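Local coordinates for protein imine reductase (Bacillus cereus, PDB 4D3F) that probably reduces imines to amines with hydride from NADPH, working as a dimer built from Rossmann-type and helical domains, at residues K22-I27 with Y43-T48; V106-S111 with R131-G136; L280-R285 with T297-I302. One frame throughout, in Å; residues are numbered along the deposited sequence.

Contact 1. Residues K22-I27 with Y43-T48; sequences KSVTVI and YGYSVT
S23, V24 and T25 pair in parallel with S46, V47 and T48, the two strands of a Rossmann-type beta-alpha-beta unit. Four backbone hydrogen bonds form the ladder: S46 N to K22 O, V24 N to S46 O, T48 N to V24 O and V26 N to T48 O, the last at 2.8 Å. The polar side chains of S23, T25, S46 and T48 share one face. Here a water lies 2.8 Å from T48 OG1 and 2.9 Å from S46 OG, and bonds S23 OG weakly. S23 OG bonds N78 ND2 and T25 OG1 bonds N78 OD1 (and A74 O).

At the ladder's start, the K22 chain folds at chi2 (-74°), laying CD over one face of the Y45 ring, 4.0 Å from its centroid, a CH-pi contact. The ring also meets the K22-S23 peptide obliquely, its CD2 3.4 Å from K22 C, and Y45 OH bonds T166 of helix 157-170. V24 CG1 sits 4.0 Å from Y45 CD2 and 4.2 Å from V47 CG2. G44 closes helix 31-43 in a Schellman motif. That helix covers V24 and V47 through F40, helix 71-77 covers T25 and T48 through A77, and strand 80-83 pairs with the other edge of 23-27.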
ATOM      1  N   LYS B  22     -36.580 -14.038  17.510  1.00 32.95           N
ATOM      2  CA  LYS B  22     -36.448 -12.607  17.174  1.00 35.90           C
ATOM      3  C   LYS B  22     -36.116 -11.765  18.411  1.00 27.54           C
ATOM      4  O   LYS B  22     -36.832 -10.799  18.702  1.00 28.92           O
ATOM      5  CB  LYS B  22     -37.786 -12.138  16.640  1.00 40.79           C
ATOM      6  CG  LYS B  22     -37.959 -12.640  15.232  1.00 51.37           C
ATOM      7  CD  LYS B  22     -37.087 -11.861  14.247  1.00 50.77           C
ATOM      8  CE  LYS B  22     -37.602 -12.006  12.835  1.00 57.10           C
ATOM      9  NZ  LYS B  22     -39.097 -12.207  12.800  1.00 60.69           N
ATOM     10  N   SER B  23     -35.112 -12.205  19.148  1.00 27.33           N
ATOM     11  CA  SER B  23     -34.787 -11.609  20.420  1.00 24.07           C
ATOM     12  C   SER B  23     -33.282 -11.666  20.627  1.00 20.72           C
ATOM     13  O   SER B  23     -32.650 -12.674  20.429  1.00 23.39           O
ATOM     14  CB  SER B  23     -35.508 -12.407  21.508  1.00 28.58           C
ATOM     15  OG  SER B  23     -35.671 -11.592  22.575  1.00 28.59           O
ATOM     16  N   VAL B  24     -32.671 -10.525  20.970  1.00 21.91           N
ATOM     17  CA  VAL B  24     -31.218 -10.469  21.024  1.00 22.27           C
ATOM     18  C   VAL B  24     -30.773  -9.454  22.069  1.00 21.27           C
ATOM     19  O   VAL B  24     -31.510  -8.505  22.326  1.00 21.67           O
ATOM     20  CB  VAL B  24     -30.630 -10.145  19.602  1.00 23.80           C
ATOM     21  CG1 VAL B  24     -30.887  -8.729  19.176  1.00 23.97           C
ATOM     22  CG2 VAL B  24     -29.143 -10.438  19.566  1.00 28.34           C
ATOM     23  N   THR B  25     -29.631  -9.670  22.662  1.00 19.33           N
ATOM     24  CA  THR B  25     -29.009  -8.724  23.567  1.00 19.90           C
ATOM     25  C   THR B  25     -27.794  -8.107  22.909  1.00 22.74           C
ATOM     26  O   THR B  25     -26.988  -8.829  22.303  1.00 21.39           O
ATOM     27  CB  THR B  25     -28.590  -9.408  24.837  1.00 22.78           C
ATOM     28  OG1 THR B  25     -29.753  -9.716  25.635  1.00 21.84           O
ATOM     29  CG2 THR B  25     -27.748  -8.410  25.689  1.00 20.99           C
ATOM     30  N   VAL B  26     -27.631  -6.795  23.049  1.00 23.29           N
ATOM     31  CA  VAL B  26     -26.394  -6.092  22.616  1.00 20.12           C
ATOM     32  C   VAL B  26     -25.779  -5.452  23.843  1.00 23.23           C
ATOM     33  O   VAL B  26     -26.439  -4.645  24.516  1.00 22.50           O
ATOM     34  CB  VAL B  26     -26.693  -5.002  21.596  1.00 22.27           C
ATOM     35  CG1 VAL B  26     -25.380  -4.222  21.221  1.00 24.97           C
ATOM     36  CG2 VAL B  26     -27.303  -5.592  20.324  1.00 23.25           C
ATOM     37  N   ILE B  27     -24.519  -5.765  24.107  1.00 22.53           N
ATOM     38  CA  ILE B  27     -23.737  -5.214  25.185  1.00 24.84           C
ATOM     39  C   ILE B  27     -22.616  -4.390  24.568  1.00 24.85           C
ATOM     40  O   ILE B  27     -21.819  -4.911  23.775  1.00 22.37           O
ATOM     41  CB  ILE B  27     -23.162  -6.331  26.009  1.00 26.92           C
ATOM     42  CG1 ILE B  27     -24.264  -7.008  26.805  1.00 25.99           C
ATOM     43  CG2 ILE B  27     -22.086  -5.776  26.967  1.00 32.55           C
ATOM     44  CD1 ILE B  27     -23.822  -8.125  27.669  1.00 28.10           C
ATOM     45  N   TYR B  43     -35.423  -4.091  11.993  1.00 25.62           N
ATOM     46  CA  TYR B  43     -35.735  -5.379  11.388  1.00 26.41           C
ATOM     47  C   TYR B  43     -36.865  -6.114  12.086  1.00 27.93           C
ATOM     48  O   TYR B  43     -37.532  -7.002  11.496  1.00 26.57           O
ATOM     49  CB  TYR B  43     -34.483  -6.251  11.425  1.00 27.06           C
ATOM     50  CG  TYR B  43     -34.363  -7.342  10.408  1.00 27.74           C
ATOM     51  CD1 TYR B  43     -33.895  -7.052   9.103  1.00 32.23           C
ATOM     52  CD2 TYR B  43     -34.670  -8.659  10.748  1.00 33.39           C
ATOM     53  CE1 TYR B  43     -33.755  -8.085   8.161  1.00 34.03           C
ATOM     54  CE2 TYR B  43     -34.539  -9.684   9.816  1.00 33.46           C
ATOM     55  CZ  TYR B  43     -34.091  -9.375   8.539  1.00 32.92           C
ATOM     56  OH  TYR B  43     -33.963 -10.442   7.661  1.00 38.13           O
ATOM     57  N   GLY B  44     -37.146  -5.745  13.338  1.00 27.69           N
ATOM     58  CA  GLY B  44     -38.245  -6.385  14.090  1.00 25.50           C
ATOM     59  C   GLY B  44     -37.841  -7.203  15.257  1.00 25.88           C
ATOM     60  O   GLY B  44     -38.690  -7.894  15.833  1.00 27.07           O
ATOM     61  N   TYR B  45     -36.566  -7.176  15.672  1.00 20.65           N
ATOM     62  CA  TYR B  45     -36.159  -7.894  16.860  1.00 21.52           C
ATOM     63  C   TYR B  45     -36.621  -7.179  18.147  1.00 23.51           C
ATOM     64  O   TYR B  45     -36.616  -5.976  18.199  1.00 24.49           O
ATOM     65  CB  TYR B  45     -34.649  -8.085  16.897  1.00 22.71           C
ATOM     66  CG  TYR B  45     -34.115  -9.212  16.053  1.00 25.69           C
ATOM     67  CD1 TYR B  45     -34.133  -9.142  14.649  1.00 26.08           C
ATOM     68  CD2 TYR B  45     -33.541 -10.327  16.637  1.00 28.86           C
ATOM     69  CE1 TYR B  45     -33.666 -10.178  13.904  1.00 29.63           C
ATOM     70  CE2 TYR B  45     -33.084 -11.370  15.876  1.00 28.45           C
ATOM     71  CZ  TYR B  45     -33.161 -11.293  14.526  1.00 28.70           C
ATOM     72  OH  TYR B  45     -32.674 -12.293  13.799  1.00 31.40           O
ATOM     73  N   SER B  46     -36.854  -7.976  19.194  1.00 24.08           N
ATOM     74  CA  SER B  46     -36.825  -7.447  20.574  1.00 23.88           C
ATOM     75  C   SER B  46     -35.336  -7.255  20.935  1.00 19.07           C
ATOM     76  O   SER B  46     -34.583  -8.195  20.830  1.00 20.90           O
ATOM     77  CB  SER B  46     -37.395  -8.490  21.494  1.00 25.16           C
ATOM     78  OG  SER B  46     -37.200  -8.133  22.840  1.00 25.96           O
ATOM     79  N   VAL B  47     -34.894  -6.042  21.223  1.00 20.71           N
ATOM     80  CA  VAL B  47     -33.461  -5.798  21.481  1.00 21.11           C
ATOM     81  C   VAL B  47     -33.287  -5.285  22.924  1.00 21.20           C
ATOM     82  O   VAL B  47     -33.890  -4.241  23.295  1.00 23.89           O
ATOM     83  CB  VAL B  47     -32.893  -4.748  20.525  1.00 21.98           C
ATOM     84  CG1 VAL B  47     -31.411  -4.582  20.776  1.00 22.68           C
ATOM     85  CG2 VAL B  47     -33.116  -5.158  19.102  1.00 23.36           C
ATOM     86  N   THR B  48     -32.526  -6.022  23.706  1.00 19.54           N
ATOM     87  CA  THR B  48     -32.211  -5.685  25.081  1.00 23.04           C
ATOM     88  C   THR B  48     -30.770  -5.125  25.025  1.00 23.72           C
ATOM     89  O   THR B  48     -29.880  -5.749  24.419  1.00 22.69           O
ATOM     90  CB  THR B  48     -32.318  -6.909  25.976  1.00 21.55           C
ATOM     91  OG1 THR B  48     -33.686  -7.272  26.110  1.00 20.51           O
ATOM     92  CG2 THR B  48     -31.814  -6.551  27.367  1.00 22.27           C
TER
HETATM   93  O   HOH W   1     -34.489  -8.676  23.789  1.00 21.13           O

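Contact 2. Residues V106-S111 with R131-G136; sequences VLVNLS and RHITGG
L110 holds CG anti to its carbonyl carbon (chi1 -55°) and extends beyond it, so that CD2 lies 3.6 Å from G135 CA, where the glycine leaves room for the methyl. H132, with CG opposite its own N (chi1 169°), carries the imidazole forward along the strands until CE1 comes 3.8 Å from N109 CB. Both contacts belong to the beta-alpha-beta unit of strand 106-109, helix 115-126 and strand 131-137 in the Rossmann-type sheet. Parallel pairing runs from V106 opposite R131 to N109 opposite T134. Its hydrogen bonds are L107 N to R131 O, I133 N to L107 O, N109 N to I133 O and G135 N to N109 O, at 2.9 to 3.0 Å.

On the V106, V108 and I133 face, V108 CG2 stands 4.2 Å from I133 CB, and helix 157-170 packs on the valines. The L107, N109 and H132 face is covered by helices 88-95 and 115-126. After the strand, S111 OG bonds L85 N, and L110 touches the bound NADP. T134 OG1 reaches P180 O and also receives H132 NE2 at 2.7 Å, close to the ring plane, while ND1 of the same buried imidazole has no polar partner.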
ATOM      1  N   VAL B 106     -24.738 -17.812  24.025  1.00 26.02           N
ATOM      2  CA  VAL B 106     -23.898 -17.743  22.822  1.00 26.45           C
ATOM      3  C   VAL B 106     -23.426 -16.303  22.718  1.00 26.04           C
ATOM      4  O   VAL B 106     -24.258 -15.402  22.569  1.00 23.92           O
ATOM      5  CB  VAL B 106     -24.646 -18.152  21.562  1.00 24.77           C
ATOM      6  CG1 VAL B 106     -23.724 -18.003  20.360  1.00 26.49           C
ATOM      7  CG2 VAL B 106     -25.145 -19.600  21.742  1.00 27.61           C
ATOM      8  N   LEU B 107     -22.104 -16.071  22.876  1.00 24.14           N
ATOM      9  CA  LEU B 107     -21.560 -14.711  22.847  1.00 23.74           C
ATOM     10  C   LEU B 107     -20.850 -14.504  21.486  1.00 22.61           C
ATOM     11  O   LEU B 107     -19.972 -15.281  21.123  1.00 25.70           O
ATOM     12  CB  LEU B 107     -20.583 -14.479  23.968  1.00 27.81           C
ATOM     13  CG  LEU B 107     -21.185 -14.052  25.327  1.00 34.46           C
ATOM     14  CD1 LEU B 107     -22.058 -15.151  25.844  1.00 38.19           C
ATOM     15  CD2 LEU B 107     -20.104 -13.611  26.295  1.00 40.88           C
ATOM     16  N   VAL B 108     -21.302 -13.512  20.748  1.00 22.29           N
ATOM     17  CA  VAL B 108     -20.720 -13.176  19.451  1.00 24.68           C
ATOM     18  C   VAL B 108     -19.915 -11.878  19.695  1.00 24.75           C
ATOM     19  O   VAL B 108     -20.473 -10.803  19.976  1.00 24.31           O
ATOM     20  CB  VAL B 108     -21.749 -12.912  18.428  1.00 26.22           C
ATOM     21  CG1 VAL B 108     -21.103 -12.553  17.100  1.00 26.91           C
ATOM     22  CG2 VAL B 108     -22.657 -14.120  18.246  1.00 31.04           C
ATOM     23  N   ASN B 109     -18.597 -12.021  19.673  1.00 23.39           N
ATOM     24  CA  ASN B 109     -17.740 -10.923  20.028  1.00 22.86           C
ATOM     25  C   ASN B 109     -17.214 -10.229  18.810  1.00 24.71           C
ATOM     26  O   ASN B 109     -16.454 -10.816  18.066  1.00 23.76           O
ATOM     27  CB  ASN B 109     -16.623 -11.428  20.908  1.00 24.52           C
ATOM     28  CG  ASN B 109     -15.966 -10.299  21.690  1.00 29.63           C
ATOM     29  OD1 ASN B 109     -15.675 -10.449  22.883  1.00 38.92           O
ATOM     30  ND2 ASN B 109     -15.906  -9.140  21.103  1.00 26.12           N
ATOM     31  N   LEU B 110     -17.685  -9.016  18.610  1.00 20.79           N
ATOM     32  CA  LEU B 110     -17.366  -8.191  17.436  1.00 21.08           C
ATOM     33  C   LEU B 110     -16.298  -7.096  17.725  1.00 23.09           C
ATOM     34  O   LEU B 110     -16.122  -6.199  16.924  1.00 27.72           O
ATOM     35  CB  LEU B 110     -18.584  -7.566  16.886  1.00 23.11           C
ATOM     36  CG  LEU B 110     -19.705  -8.587  16.532  1.00 25.73           C
ATOM     37  CD1 LEU B 110     -20.946  -7.871  16.058  1.00 28.71           C
ATOM     38  CD2 LEU B 110     -19.252  -9.619  15.507  1.00 25.57           C
ATOM     39  N   SER B 111     -15.573  -7.317  18.776  1.00 22.91           N
ATOM     40  CA  SER B 111     -14.512  -6.420  19.259  1.00 24.57           C
ATOM     41  C   SER B 111     -13.213  -6.686  18.465  1.00 26.64           C
ATOM     42  O   SER B 111     -12.874  -7.857  18.225  1.00 30.13           O
ATOM     43  CB  SER B 111     -14.315  -6.636  20.730  1.00 28.24           C
ATOM     44  OG  SER B 111     -15.610  -6.459  21.409  1.00 28.25           O
ATOM     45  N   ARG B 131     -20.799 -20.463  24.638  1.00 29.08           N
ATOM     46  CA  ARG B 131     -20.216 -20.726  23.317  1.00 31.02           C
ATOM     47  C   ARG B 131     -19.791 -19.344  22.759  1.00 34.56           C
ATOM     48  O   ARG B 131     -20.328 -18.349  23.191  1.00 30.06           O
ATOM     49  CB  ARG B 131     -21.203 -21.400  22.394  1.00 32.54           C
ATOM     50  CG  ARG B 131     -21.765 -22.747  22.855  1.00 40.49           C
ATOM     51  CD  ARG B 131     -20.687 -23.704  23.326  1.00 44.14           C
ATOM     52  NE  ARG B 131     -19.737 -24.070  22.263  1.00 52.92           N
ATOM     53  CZ  ARG B 131     -19.852 -25.096  21.408  1.00 54.17           C
ATOM     54  NH1 ARG B 131     -20.903 -25.924  21.434  1.00 56.15           N
ATOM     55  NH2 ARG B 131     -18.905 -25.286  20.494  1.00 55.89           N
ATOM     56  N   HIS B 132     -18.802 -19.294  21.844  1.00 31.11           N
ATOM     57  CA  HIS B 132     -18.127 -18.043  21.410  1.00 30.50           C
ATOM     58  C   HIS B 132     -17.989 -18.044  19.921  1.00 29.43           C
ATOM     59  O   HIS B 132     -17.594 -19.060  19.343  1.00 31.87           O
ATOM     60  CB  HIS B 132     -16.713 -17.935  22.001  1.00 32.30           C
ATOM     61  CG  HIS B 132     -15.859 -16.825  21.407  1.00 36.88           C
ATOM     62  ND1 HIS B 132     -15.784 -15.552  21.954  1.00 37.87           N
ATOM     63  CD2 HIS B 132     -15.071 -16.793  20.294  1.00 34.54           C
ATOM     64  CE1 HIS B 132     -14.947 -14.801  21.242  1.00 38.84           C
ATOM     65  NE2 HIS B 132     -14.521 -15.522  20.210  1.00 34.15           N
ATOM     66  N   ILE B 133     -18.379 -16.945  19.280  1.00 26.81           N
ATOM     67  CA  ILE B 133     -18.167 -16.733  17.859  1.00 25.03           C
ATOM     68  C   ILE B 133     -17.369 -15.453  17.799  1.00 25.84           C
ATOM     69  O   ILE B 133     -17.735 -14.476  18.412  1.00 21.76           O
ATOM     70  CB  ILE B 133     -19.457 -16.629  17.060  1.00 26.67           C
ATOM     71  CG1 ILE B 133     -20.173 -17.966  17.103  1.00 27.60           C
ATOM     72  CG2 ILE B 133     -19.209 -16.244  15.589  1.00 28.94           C
ATOM     73  CD1 ILE B 133     -19.346 -19.142  16.497  1.00 32.62           C
ATOM     74  N   THR B 134     -16.267 -15.504  17.065  1.00 25.85           N
ATOM     75  CA  THR B 134     -15.468 -14.324  16.773  1.00 25.35           C
ATOM     76  C   THR B 134     -15.911 -13.647  15.495  1.00 22.40           C
ATOM     77  O   THR B 134     -16.054 -14.271  14.474  1.00 24.33           O
ATOM     78  CB  THR B 134     -13.978 -14.715  16.619  1.00 24.94           C
ATOM     79  OG1 THR B 134     -13.539 -15.512  17.696  1.00 27.81           O
ATOM     80  CG2 THR B 134     -13.128 -13.461  16.639  1.00 26.63           C
ATOM     81  N   GLY B 135     -16.124 -12.333  15.554  1.00 22.14           N
ATOM     82  CA  GLY B 135     -16.414 -11.565  14.397  1.00 22.80           C
ATOM     83  C   GLY B 135     -15.523 -10.338  14.175  1.00 22.12           C
ATOM     84  O   GLY B 135     -15.183  -9.647  15.147  1.00 23.92           O
ATOM     85  N   GLY B 136     -15.090 -10.175  12.916  1.00 21.87           N
ATOM     86  CA  GLY B 136     -14.222  -9.048  12.531  1.00 26.48           C
ATOM     87  C   GLY B 136     -14.963  -8.221  11.527  1.00 23.22           C
ATOM     88  O   GLY B 136     -15.060  -8.601  10.321  1.00 24.76           O
TER
HETATM   89  O   HOH W   2     -14.980  -6.358  14.658  1.00 30.56           O

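Contact 3. Residues L280-R285 with T297-I302; sequences LEVFRR and TSLIEI
L299 CD1 sits squarely over the F283 ring, 3.6 Å from its centroid and 9° off the normal, a CH-pi contact made end-on to one face. The other methyl of the same leucine, CD2, rests 3.5 Å from V282 O, so L299 straddles the turn between these two residues. V282 CG1 touches both L299 CB (4.2 Å) and I302 CG2 (4.3 Å). The same I302 methyl lies over one face of the R285 guanidinium, nearest NH1 at 3.6 Å and displaced toward the rim of the group. Meanwhile I302 CD1 approaches R285 O at 3.8 Å. No hydrogen bond crosses between the segments.

Further out, R285 bends at chi3 (-95°), and its NH2 forms a salt bridge with D272 of the second subunit, which holds one end of the group whose face I302 CG2 covers. F283 points away from 297-302 at its root. Its ring is bordered by L252, L256 and V259 of helix 252-268 and meets W195 of the second subunit edge-to-face. H245 bonds two side chains of 297-302, T297 OG1 through ND1 and E301 OE2 through NE2. Helix 274-288 thus packs against the last modelled turns of the chain at the dimer interface, in the all-helical C-terminal domain of the 6-phosphogluconate dehydrogenase-like reductases.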
ATOM      1  N   LEU B 280      14.182   0.095   3.279  1.00 21.31           N
ATOM      2  CA  LEU B 280      15.566  -0.136   2.814  1.00 22.97           C
ATOM      3  C   LEU B 280      16.262  -1.156   3.714  1.00 23.26           C
ATOM      4  O   LEU B 280      16.976  -2.032   3.208  1.00 22.04           O
ATOM      5  CB  LEU B 280      16.351   1.171   2.874  1.00 23.87           C
ATOM      6  CG  LEU B 280      17.825   1.144   2.482  1.00 26.79           C
ATOM      7  CD1 LEU B 280      17.931   0.734   1.074  1.00 28.04           C
ATOM      8  CD2 LEU B 280      18.387   2.564   2.659  1.00 28.70           C
ATOM      9  N   GLU B 281      16.118  -1.029   5.038  1.00 22.85           N
ATOM     10  CA  GLU B 281      16.726  -1.955   5.998  1.00 23.90           C
ATOM     11  C   GLU B 281      16.285  -3.381   5.778  1.00 24.86           C
ATOM     12  O   GLU B 281      17.100  -4.287   5.954  1.00 24.25           O
ATOM     13  CB  GLU B 281      16.464  -1.607   7.455  1.00 27.91           C
ATOM     14  N   VAL B 282      15.003  -3.592   5.464  1.00 21.88           N
ATOM     15  CA  VAL B 282      14.514  -4.918   5.132  1.00 21.77           C
ATOM     16  C   VAL B 282      15.229  -5.469   3.861  1.00 23.39           C
ATOM     17  O   VAL B 282      15.705  -6.608   3.860  1.00 22.79           O
ATOM     18  CB  VAL B 282      13.002  -4.967   4.954  1.00 21.63           C
ATOM     19  CG1 VAL B 282      12.576  -6.375   4.522  1.00 22.77           C
ATOM     20  CG2 VAL B 282      12.342  -4.604   6.278  1.00 23.29           C
ATOM     21  N   PHE B 283      15.311  -4.654   2.824  1.00 18.91           N
ATOM     22  CA  PHE B 283      16.012  -5.073   1.598  1.00 22.45           C
ATOM     23  C   PHE B 283      17.465  -5.447   1.924  1.00 21.57           C
ATOM     24  O   PHE B 283      17.977  -6.473   1.402  1.00 24.43           O
ATOM     25  CB  PHE B 283      15.959  -3.953   0.519  1.00 18.04           C
ATOM     26  CG  PHE B 283      14.760  -4.007  -0.381  1.00 21.69           C
ATOM     27  CD1 PHE B 283      13.487  -3.609   0.105  1.00 20.16           C
ATOM     28  CD2 PHE B 283      14.845  -4.562  -1.644  1.00 21.73           C
ATOM     29  CE1 PHE B 283      12.374  -3.744  -0.679  1.00 22.18           C
ATOM     30  CE2 PHE B 283      13.732  -4.664  -2.466  1.00 21.30           C
ATOM     31  CZ  PHE B 283      12.471  -4.234  -1.966  1.00 22.43           C
ATOM     32  N   ARG B 284      18.153  -4.577   2.698  1.00 21.20           N
ATOM     33  CA  ARG B 284      19.557  -4.844   3.039  1.00 23.55           C
ATOM     34  C   ARG B 284      19.714  -6.131   3.831  1.00 27.25           C
ATOM     35  O   ARG B 284      20.680  -6.893   3.654  1.00 23.38           O
ATOM     36  CB  ARG B 284      20.182  -3.691   3.793  1.00 23.33           C
ATOM     37  CG  ARG B 284      20.391  -2.450   2.928  1.00 27.03           C
ATOM     38  CD  ARG B 284      21.082  -1.382   3.816  1.00 32.50           C
ATOM     39  NE  ARG B 284      21.423  -0.239   3.027  1.00 39.33           N
ATOM     40  CZ  ARG B 284      21.666   1.005   3.480  1.00 42.15           C
ATOM     41  NH1 ARG B 284      21.589   1.339   4.770  1.00 46.56           N
ATOM     42  NH2 ARG B 284      22.020   1.911   2.603  1.00 49.62           N
ATOM     43  N   ARG B 285      18.792  -6.403   4.747  1.00 22.51           N
ATOM     44  CA  ARG B 285      18.835  -7.687   5.447  1.00 22.51           C
ATOM     45  C   ARG B 285      18.706  -8.877   4.502  1.00 22.02           C
ATOM     46  O   ARG B 285      19.385  -9.917   4.680  1.00 25.64           O
ATOM     47  CB  ARG B 285      17.805  -7.734   6.599  1.00 22.50           C
ATOM     48  CG  ARG B 285      18.144  -6.846   7.782  1.00 27.13           C
ATOM     49  CD  ARG B 285      17.286  -7.383   8.964  1.00 37.93           C
ATOM     50  NE  ARG B 285      16.099  -6.617   9.012  1.00 41.98           N
ATOM     51  CZ  ARG B 285      14.987  -6.921   9.723  1.00 43.53           C
ATOM     52  NH1 ARG B 285      14.892  -8.042  10.416  1.00 38.08           N
ATOM     53  NH2 ARG B 285      13.973  -6.054   9.709  1.00 39.47           N
ATOM     54  N   THR B 297      10.480 -11.254  -3.319  1.00 25.59           N
ATOM     55  CA  THR B 297       9.619 -12.074  -2.413  1.00 26.69           C
ATOM     56  C   THR B 297      10.356 -12.817  -1.372  1.00 28.64           C
ATOM     57  O   THR B 297       9.796 -13.185  -0.312  1.00 26.17           O
ATOM     58  CB  THR B 297       8.659 -13.014  -3.211  1.00 30.97           C
ATOM     59  OG1 THR B 297       9.409 -13.952  -3.988  1.00 31.29           O
ATOM     60  CG2 THR B 297       7.790 -12.275  -4.080  1.00 31.08           C
ATOM     61  N   SER B 298      11.671 -13.009  -1.584  1.00 25.80           N
ATOM     62  CA  SER B 298      12.521 -13.603  -0.605  1.00 25.22           C
ATOM     63  C   SER B 298      12.577 -12.839   0.707  1.00 24.10           C
ATOM     64  O   SER B 298      12.941 -13.445   1.748  1.00 27.61           O
ATOM     65  CB  SER B 298      13.955 -13.806  -1.166  1.00 28.65           C
ATOM     66  OG  SER B 298      14.574 -12.565  -1.418  1.00 28.37           O
ATOM     67  N   LEU B 299      12.182 -11.567   0.663  1.00 21.84           N
ATOM     68  CA  LEU B 299      12.134 -10.778   1.876  1.00 23.73           C
ATOM     69  C   LEU B 299      11.122 -11.364   2.902  1.00 21.92           C
ATOM     70  O   LEU B 299      11.193 -11.055   4.058  1.00 23.21           O
ATOM     71  CB  LEU B 299      11.893  -9.309   1.606  1.00 24.54           C
ATOM     72  CG  LEU B 299      12.982  -8.662   0.760  1.00 24.80           C
ATOM     73  CD1 LEU B 299      12.593  -7.257   0.395  1.00 25.91           C
ATOM     74  CD2 LEU B 299      14.331  -8.711   1.448  1.00 25.96           C
ATOM     75  N   ILE B 300      10.199 -12.226   2.448  1.00 26.40           N
ATOM     76  CA  ILE B 300       9.298 -12.865   3.395  1.00 24.54           C
ATOM     77  C   ILE B 300      10.051 -13.678   4.364  1.00 27.74           C
ATOM     78  O   ILE B 300       9.684 -13.793   5.547  1.00 24.73           O
ATOM     79  CB  ILE B 300       8.185 -13.629   2.707  1.00 26.17           C
ATOM     80  CG1 ILE B 300       6.972 -13.668   3.685  1.00 29.76           C
ATOM     81  CG2 ILE B 300       8.669 -14.973   2.217  1.00 29.63           C
ATOM     82  CD1 ILE B 300       5.757 -14.349   3.118  1.00 30.80           C
ATOM     83  N   GLU B 301      11.230 -14.187   3.959  1.00 26.43           N
ATOM     84  CA  GLU B 301      12.053 -14.900   4.905  1.00 25.78           C
ATOM     85  C   GLU B 301      12.622 -14.052   5.998  1.00 25.82           C
ATOM     86  O   GLU B 301      12.868 -14.564   7.110  1.00 29.30           O
ATOM     87  CB  GLU B 301      13.201 -15.681   4.182  1.00 31.30           C
ATOM     88  CG  GLU B 301      12.673 -16.573   3.061  1.00 34.05           C
ATOM     89  CD  GLU B 301      11.534 -17.565   3.433  1.00 43.13           C
ATOM     90  OE1 GLU B 301      11.314 -17.859   4.636  1.00 48.80           O
ATOM     91  OE2 GLU B 301      10.834 -18.064   2.492  1.00 48.45           O
ATOM     92  N   ILE B 302      12.890 -12.756   5.727  1.00 22.70           N
ATOM     93  CA  ILE B 302      13.325 -11.822   6.740  1.00 24.19           C
ATOM     94  C   ILE B 302      12.185 -11.588   7.716  1.00 23.16           C
ATOM     95  O   ILE B 302      12.387 -11.567   8.905  1.00 25.01           O
ATOM     96  CB  ILE B 302      13.746 -10.452   6.121  1.00 27.17           C
ATOM     97  CG1 ILE B 302      14.956 -10.669   5.168  1.00 26.41           C
ATOM     98  CG2 ILE B 302      14.020  -9.427   7.201  1.00 29.56           C
ATOM     99  CD1 ILE B 302      16.120 -11.371   5.827  1.00 29.35           C
TER

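In the fold
Contacts 1 and 2 belong to the parallel part of one mixed sheet of the NADP-binding domain, where strand 80-83 runs between 23-27 and 106-109; their centres are 16 Å apart and their nearest atoms about 7 Å. The C-terminal ends of strands 23-27 and 106-109 lead toward the cofactor: the S111 side chain comes within about 4 Å of NADP, and the V26 side chain lies about 8 Å from it, next to the likely GxGxxG turn of G28, G30 and G33. Contact 3 lies in the helical domain across the chain's centre, about 50 Å from contact 1 and 36 Å from contact 2, centre to centre. There the second subunit is a direct neighbour.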